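Local coordinates for nucleocapsid (Crimean-congo hemorrhagic fever virus, PDB 4AKL), which binds single- and double-stranded RNA, probably takes part in packaging the viral genome, and also displays a sequence-non-specific DNA endonuclease activity, at residues F330-G335 / A403-G408; F392-V397 / S407-S412. One frame throughout, in Å; residues are numbered along the deposited sequence.

Interaction 1. Residues F330-G335 / A403-G408; sequences FLFELG and AALGSG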
ATOM      1  N   PHE A 330       5.814  10.438  20.855  1.00 30.80           N
ATOM      2  CA  PHE A 330       6.589  11.194  19.870  1.00 29.94           C
ATOM      3  C   PHE A 330       5.703  11.625  18.671  1.00 29.70           C
ATOM      4  O   PHE A 330       5.709  12.777  18.254  1.00 29.16           O
ATOM      5  CB  PHE A 330       7.768  10.336  19.378  1.00 29.68           C
ATOM      6  CG  PHE A 330       8.742  11.062  18.494  1.00 28.62           C
ATOM      7  CD1 PHE A 330       8.542  11.145  17.151  1.00 28.90           C
ATOM      8  CD2 PHE A 330       9.906  11.617  19.024  1.00 31.73           C
ATOM      9  CE1 PHE A 330       9.484  11.815  16.326  1.00 28.08           C
ATOM     10  CE2 PHE A 330      10.821  12.254  18.231  1.00 30.87           C
ATOM     11  CZ  PHE A 330      10.585  12.359  16.862  1.00 31.00           C
ATOM     12  N   LEU A 331       4.956  10.659  18.128  1.00 29.26           N
ATOM     13  CA  LEU A 331       4.102  10.900  16.993  1.00 28.60           C
ATOM     14  C   LEU A 331       2.920  11.779  17.332  1.00 29.47           C
ATOM     15  O   LEU A 331       2.519  12.588  16.515  1.00 29.36           O
ATOM     16  CB  LEU A 331       3.668   9.590  16.381  1.00 28.20           C
ATOM     17  CG  LEU A 331       4.816   8.726  15.789  1.00 26.57           C
ATOM     18  CD1 LEU A 331       4.429   7.230  15.637  1.00 23.42           C
ATOM     19  CD2 LEU A 331       5.316   9.308  14.429  1.00 24.23           C
ATOM     20  N   PHE A 332       2.405  11.649  18.535  1.00 30.47           N
ATOM     21  CA  PHE A 332       1.288  12.443  18.988  1.00 32.61           C
ATOM     22  C   PHE A 332       1.669  13.906  19.047  1.00 33.66           C
ATOM     23  O   PHE A 332       0.933  14.729  18.569  1.00 34.06           O
ATOM     24  CB  PHE A 332       0.801  11.982  20.372  1.00 33.57           C
ATOM     25  CG  PHE A 332      -0.241  12.882  20.998  1.00 35.03           C
ATOM     26  CD1 PHE A 332      -1.562  12.832  20.589  1.00 35.50           C
ATOM     27  CD2 PHE A 332       0.109  13.778  22.018  1.00 37.93           C
ATOM     28  CE1 PHE A 332      -2.521  13.660  21.149  1.00 37.48           C
ATOM     29  CE2 PHE A 332      -0.849  14.616  22.636  1.00 37.85           C
ATOM     30  CZ  PHE A 332      -2.164  14.561  22.204  1.00 38.96           C
ATOM     31  N   GLU A 333       2.822  14.200  19.634  1.00 34.79           N
ATOM     32  CA  GLU A 333       3.340  15.605  19.729  1.00 36.25           C
ATOM     33  C   GLU A 333       3.494  16.191  18.371  1.00 35.87           C
ATOM     34  O   GLU A 333       3.230  17.333  18.186  1.00 35.73           O
ATOM     35  CB  GLU A 333       4.686  15.670  20.447  1.00 36.50           C
ATOM     36  CG  GLU A 333       4.669  15.120  21.852  1.00 38.69           C
ATOM     37  CD  GLU A 333       3.788  15.914  22.742  1.00 43.04           C
ATOM     38  OE1 GLU A 333       3.817  17.148  22.594  1.00 46.38           O
ATOM     39  OE2 GLU A 333       3.075  15.337  23.597  1.00 44.38           O
ATOM     40  N   LEU A 334       3.890  15.365  17.402  1.00 35.64           N
ATOM     41  CA  LEU A 334       4.189  15.816  16.060  1.00 35.66           C
ATOM     42  C   LEU A 334       2.929  16.285  15.274  1.00 36.21           C
ATOM     43  O   LEU A 334       2.958  17.256  14.517  1.00 36.39           O
ATOM     44  CB  LEU A 334       4.851  14.636  15.343  1.00 35.21           C
ATOM     45  CG  LEU A 334       6.026  14.794  14.413  1.00 36.37           C
ATOM     46  CD1 LEU A 334       7.223  15.448  15.073  1.00 36.68           C
ATOM     47  CD2 LEU A 334       6.428  13.391  13.844  1.00 34.51           C
ATOM     48  N   GLY A 335       1.827  15.564  15.439  1.00 36.82           N
ATOM     49  CA  GLY A 335       0.586  15.923  14.822  1.00 37.45           C
ATOM     50  C   GLY A 335      -0.213  16.938  15.625  1.00 39.59           C
ATOM     51  O   GLY A 335      -1.186  17.443  15.124  1.00 39.56           O
ATOM     52  N   ALA A 403      -6.022  12.333  23.303  1.00 41.17           N
ATOM     53  CA  ALA A 403      -6.481  12.307  21.878  1.00 40.10           C
ATOM     54  C   ALA A 403      -7.456  13.461  21.591  1.00 40.89           C
ATOM     55  O   ALA A 403      -7.465  13.995  20.487  1.00 39.73           O
ATOM     56  CB  ALA A 403      -7.115  10.976  21.510  1.00 39.90           C
ATOM     57  N   ALA A 404      -8.255  13.850  22.592  1.00 42.75           N
ATOM     58  CA  ALA A 404      -9.197  14.957  22.431  1.00 44.04           C
ATOM     59  C   ALA A 404      -8.512  16.282  22.064  1.00 43.94           C
ATOM     60  O   ALA A 404      -9.120  17.118  21.404  1.00 44.84           O
ATOM     61  CB  ALA A 404     -10.148  15.121  23.742  1.00 46.41           C
ATOM     62  N   LEU A 405      -7.256  16.481  22.463  1.00 43.36           N
ATOM     63  CA  LEU A 405      -6.506  17.698  22.069  1.00 42.84           C
ATOM     64  C   LEU A 405      -6.318  17.777  20.532  1.00 40.95           C
ATOM     65  O   LEU A 405      -6.118  18.852  19.948  1.00 39.53           O
ATOM     66  CB  LEU A 405      -5.146  17.747  22.761  1.00 42.69           C
ATOM     67  CG  LEU A 405      -5.132  17.775  24.304  1.00 45.67           C
ATOM     68  CD1 LEU A 405      -3.747  17.529  24.838  1.00 46.21           C
ATOM     69  CD2 LEU A 405      -5.699  19.118  24.847  1.00 47.83           C
ATOM     70  N   GLY A 406      -6.367  16.607  19.910  1.00 40.20           N
ATOM     71  CA  GLY A 406      -6.320  16.465  18.456  1.00 38.77           C
ATOM     72  C   GLY A 406      -4.890  16.356  17.987  1.00 37.14           C
ATOM     73  O   GLY A 406      -4.100  17.226  18.259  1.00 35.91           O
ATOM     74  N   SER A 407      -4.567  15.280  17.261  1.00 36.01           N
ATOM     75  CA  SER A 407      -3.221  15.136  16.658  1.00 34.96           C
ATOM     76  C   SER A 407      -3.456  14.694  15.227  1.00 33.58           C
ATOM     77  O   SER A 407      -4.085  13.672  14.994  1.00 33.60           O
ATOM     78  CB  SER A 407      -2.351  14.180  17.466  1.00 35.08           C
ATOM     79  OG  SER A 407      -1.118  14.055  16.866  1.00 34.55           O
ATOM     80  N   GLY A 408      -2.998  15.516  14.278  1.00 32.45           N
ATOM     81  CA  GLY A 408      -3.294  15.385  12.890  1.00 31.43           C
ATOM     82  C   GLY A 408      -2.264  14.630  12.104  1.00 30.23           C
ATOM     83  O   GLY A 408      -1.113  15.063  12.029  1.00 29.90           O
TER

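Interaction 2. Residues F392-V397 / S407-S412; sequences FGTIPV and SGHTKS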
ATOM      1  N   PHE A 392      -0.237   5.045  15.332  1.00 28.75           N
ATOM      2  CA  PHE A 392       0.226   5.073  16.736  1.00 28.95           C
ATOM      3  C   PHE A 392       0.226   6.452  17.385  1.00 29.12           C
ATOM      4  O   PHE A 392       0.500   6.556  18.593  1.00 30.01           O
ATOM      5  CB  PHE A 392       1.666   4.574  16.839  1.00 28.07           C
ATOM      6  CG  PHE A 392       1.965   3.321  16.044  1.00 27.94           C
ATOM      7  CD1 PHE A 392       1.166   2.201  16.136  1.00 28.39           C
ATOM      8  CD2 PHE A 392       3.080   3.256  15.242  1.00 27.61           C
ATOM      9  CE1 PHE A 392       1.472   1.071  15.415  1.00 27.85           C
ATOM     10  CE2 PHE A 392       3.372   2.122  14.514  1.00 26.49           C
ATOM     11  CZ  PHE A 392       2.580   1.056  14.611  1.00 27.14           C
ATOM     12  N   GLY A 393      -0.076   7.492  16.609  1.00 28.54           N
ATOM     13  CA  GLY A 393       0.047   8.856  17.079  1.00 28.91           C
ATOM     14  C   GLY A 393      -1.150   9.757  17.194  1.00 29.34           C
ATOM     15  O   GLY A 393      -0.979  10.876  17.610  1.00 28.98           O
ATOM     16  N   THR A 394      -2.347   9.293  16.838  1.00 30.31           N
ATOM     17  CA  THR A 394      -3.550  10.113  17.014  1.00 30.82           C
ATOM     18  C   THR A 394      -4.043   9.991  18.428  1.00 32.90           C
ATOM     19  O   THR A 394      -4.775  10.869  18.923  1.00 34.05           O
ATOM     20  CB  THR A 394      -4.658   9.720  16.060  1.00 31.45           C
ATOM     21  OG1 THR A 394      -5.176   8.416  16.408  1.00 30.78           O
ATOM     22  CG2 THR A 394      -4.168   9.746  14.592  1.00 26.96           C
ATOM     23  N   ILE A 395      -3.661   8.901  19.077  1.00 33.07           N
ATOM     24  CA  ILE A 395      -3.925   8.657  20.500  1.00 34.47           C
ATOM     25  C   ILE A 395      -2.589   8.323  21.192  1.00 34.06           C
ATOM     26  O   ILE A 395      -1.951   7.347  20.823  1.00 33.05           O
ATOM     27  CB  ILE A 395      -4.867   7.448  20.691  1.00 35.36           C
ATOM     28  CG1 ILE A 395      -6.215   7.590  19.926  1.00 36.07           C
ATOM     29  CG2 ILE A 395      -5.141   7.263  22.107  1.00 36.35           C
ATOM     30  CD1 ILE A 395      -7.096   6.296  19.918  1.00 35.06           C
ATOM     31  N   PRO A 396      -2.143   9.139  22.153  1.00 35.06           N
ATOM     32  CA  PRO A 396      -0.934   8.782  22.914  1.00 35.64           C
ATOM     33  C   PRO A 396      -1.307   7.724  23.957  1.00 37.09           C
ATOM     34  O   PRO A 396      -2.127   7.985  24.862  1.00 37.68           O
ATOM     35  CB  PRO A 396      -0.526  10.083  23.566  1.00 36.31           C
ATOM     36  CG  PRO A 396      -1.778  10.808  23.807  1.00 37.29           C
ATOM     37  CD  PRO A 396      -2.773  10.352  22.703  1.00 36.61           C
ATOM     38  N   VAL A 397      -0.734   6.542  23.824  1.00 36.91           N
ATOM     39  CA  VAL A 397      -1.242   5.390  24.598  1.00 38.68           C
ATOM     40  C   VAL A 397      -1.004   5.484  26.093  1.00 40.96           C
ATOM     41  O   VAL A 397      -1.702   4.831  26.865  1.00 42.90           O
ATOM     42  CB  VAL A 397      -0.693   4.039  24.072  1.00 37.85           C
ATOM     43  CG1 VAL A 397      -1.113   3.820  22.619  1.00 35.72           C
ATOM     44  CG2 VAL A 397       0.784   3.962  24.264  1.00 37.10           C
ATOM     45  N   SER A 407      -4.567  15.280  17.261  1.00 36.01           N
ATOM     46  CA  SER A 407      -3.221  15.136  16.658  1.00 34.96           C
ATOM     47  C   SER A 407      -3.456  14.694  15.227  1.00 33.58           C
ATOM     48  O   SER A 407      -4.085  13.672  14.994  1.00 33.60           O
ATOM     49  CB  SER A 407      -2.351  14.180  17.466  1.00 35.08           C
ATOM     50  OG  SER A 407      -1.118  14.055  16.866  1.00 34.55           O
ATOM     51  N   GLY A 408      -2.998  15.516  14.278  1.00 32.45           N
ATOM     52  CA  GLY A 408      -3.294  15.385  12.890  1.00 31.43           C
ATOM     53  C   GLY A 408      -2.264  14.630  12.104  1.00 30.23           C
ATOM     54  O   GLY A 408      -1.113  15.063  12.029  1.00 29.90           O
ATOM     55  N   HIS A 409      -2.668  13.492  11.512  1.00 29.57           N
ATOM     56  CA  HIS A 409      -1.809  12.700  10.639  1.00 29.27           C
ATOM     57  C   HIS A 409      -2.561  12.455   9.330  1.00 29.06           C
ATOM     58  O   HIS A 409      -3.762  12.201   9.348  1.00 28.96           O
ATOM     59  CB  HIS A 409      -1.358  11.422  11.336  1.00 29.12           C
ATOM     60  CG  HIS A 409      -0.659  11.697  12.612  1.00 30.15           C
ATOM     61  ND1 HIS A 409       0.670  12.017  12.656  1.00 28.62           N
ATOM     62  CD2 HIS A 409      -1.115  11.777  13.896  1.00 32.53           C
ATOM     63  CE1 HIS A 409       1.024  12.254  13.906  1.00 29.88           C
ATOM     64  NE2 HIS A 409      -0.039  12.111  14.684  1.00 32.08           N
ATOM     65  N   THR A 410      -1.828  12.546   8.217  1.00 28.78           N
ATOM     66  CA  THR A 410      -2.401  12.601   6.877  1.00 29.33           C
ATOM     67  C   THR A 410      -3.592  11.682   6.654  1.00 30.08           C
ATOM     68  O   THR A 410      -4.683  12.146   6.381  1.00 29.38           O
ATOM     69  CB  THR A 410      -1.301  12.419   5.791  1.00 29.83           C
ATOM     70  OG1 THR A 410      -0.307  13.414   6.005  1.00 29.26           O
ATOM     71  CG2 THR A 410      -1.821  12.598   4.369  1.00 29.15           C
ATOM     72  N   LYS A 411      -3.403  10.370   6.806  1.00 30.18           N
ATOM     73  CA  LYS A 411      -4.427   9.447   6.377  1.00 30.71           C
ATOM     74  C   LYS A 411      -5.731   9.426   7.232  1.00 31.50           C
ATOM     75  O   LYS A 411      -6.672   8.665   6.897  1.00 33.17           O
ATOM     76  CB  LYS A 411      -3.796   8.079   6.116  1.00 30.49           C
ATOM     77  CG  LYS A 411      -3.155   8.102   4.746  1.00 31.44           C
ATOM     78  CD  LYS A 411      -2.357   6.911   4.403  1.00 33.96           C
ATOM     79  CE  LYS A 411      -1.765   7.098   3.027  1.00 34.37           C
ATOM     80  NZ  LYS A 411      -0.819   6.037   2.752  1.00 35.54           N
ATOM     81  N   SER A 412      -5.806  10.248   8.296  1.00 31.06           N
ATOM     82  CA  SER A 412      -7.019  10.393   9.029  1.00 31.90           C
ATOM     83  C   SER A 412      -8.084  10.974   8.137  1.00 32.84           C
ATOM     84  O   SER A 412      -9.258  10.777   8.404  1.00 33.34           O
ATOM     85  CB  SER A 412      -6.853  11.192  10.283  1.00 31.73           C
ATOM     86  OG  SER A 412      -6.077  10.490  11.235  1.00 31.67           O
TER
HETATM   87  O   HOH W   1      -6.376  13.065  18.066  1.00 34.67           O

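Interaction 1. Residues F330-G335 / A403-G408
Ser-407 is the residue that plugs the loop into the last turn of helix 324-336. Its OG lies anti to its own backbone N (chi1 179°) and donates to the carbonyl of Phe-332, with OG and O 2.7 Å apart. The hydroxyl comes in within the carbonyl plane and lands on a lone pair. One residue on, the backbone takes over: Gly-408 N donates its N-H to Gly-335 O at 2.8 Å, almost straight at 172°, although the donor stands well above the plane of that carbonyl. So two carbonyl groups near the helix end, both buried, are met by successive loop residues. The fit depends on Gly-335 being bare. Its CA comes within 3.3 Å of Ser-407 OG, and a CB there would collide with the hydroxyl and with Gly-408 O.

Beside these bonds lies the Phe-332 ring, swung out with CG anti to the backbone N (chi1 172°). Ser-407 CB approaches obliquely, 3.5 Å from Phe-332 CD1. Earlier in the loop, Leu-405 CD1 touches the ring edge at CZ, 4.3 Å away, and Ala-403 CA approaches CE1 obliquely. The 3-10 turn 403-405, closed by Gly-406 N bonding to Ala-403 O, brings these residues past the ring, and Gly-406, with positive phi, redirects the chain toward the helix. Lys-72 NZ hydrogen-bonds to the carbonyls of Leu-405 and Gly-406 at this bend.

In this mainly helical protein, with long irregular connections, Pro-396 and Asp-402 also pack on Phe-332, while Leu-331 touches helix 385-392 and Phe-330 helix 341-350.

Interaction 2. Residues F392-V397 / S407-S412
Polar contacts centre on the Gly-393 carbonyl and the imidazole of His-409. The ring stands with CG anti to its carbonyl carbon (chi1 -57°), which carries NE2 toward 392-397. From there NE2 donates to Ser-407 OG at 3.1 Å, with the hydroxyl 36° out of the ring plane, and makes a weak, bent bond to Gly-393 O at 3.3 Å (134°). One N-H is thus shared between two oxygens. Ser-407 OG already donates to Phe-332 O on helix 324-336, so a short chain of hydrogen bonds runs from imidazole to hydroxyl to helix carbonyl, which would restrain the ring's rotation and is consistent with NE2 being protonated.

A water makes a second link: it donates to Thr-394 O at 2.8 Å and accepts from Ser-407 N at 3.0 Å, joining two backbones that run too far apart here to bond directly.

Both segments belong to the long irregular connection between helices 385-392 and 425-440, which doubles back on itself, so that residues just beyond the first helix meet residues 13 to 18 positions later.

The apolar side is carried by Thr-394. Its CG2, anti to the carbonyl carbon, touches the edge of the His-409 ring at CD2, 3.7 Å away, the two side chains crossing obliquely. The same methyl reaches Ser-412 OG at 3.9 Å, in the 3-10 segment that starts at Thr-410. Gly-393 leaves room for the imidazole, since a CB there would sit tight against NE2. Cys-80 of helix 77-83 and Ala-75 pack on Thr-394.

How the interactions relate
Along the chain the order is helix segment 330-335, then 392-397, starting at the last residue of helix 385-392, then 403-408 and 407-412, which overlap at Ser-407 and Gly-408. The centres of interactions 1 and 2 lie about 6 Å apart, and the two touch: Leu-331 O is 3.0 Å from His-409 CE1, and Phe-332 CD1 packs on Pro-396 CD at 3.5 Å. Ser-407 is common to both, facing the helix in interaction 1 and the earlier part of its own loop in interaction 2. Together the contacts tie the irregular chain between helices 385-392 and 425-440 both to itself and to the end of helix 324-336, on one side of the chain's centre.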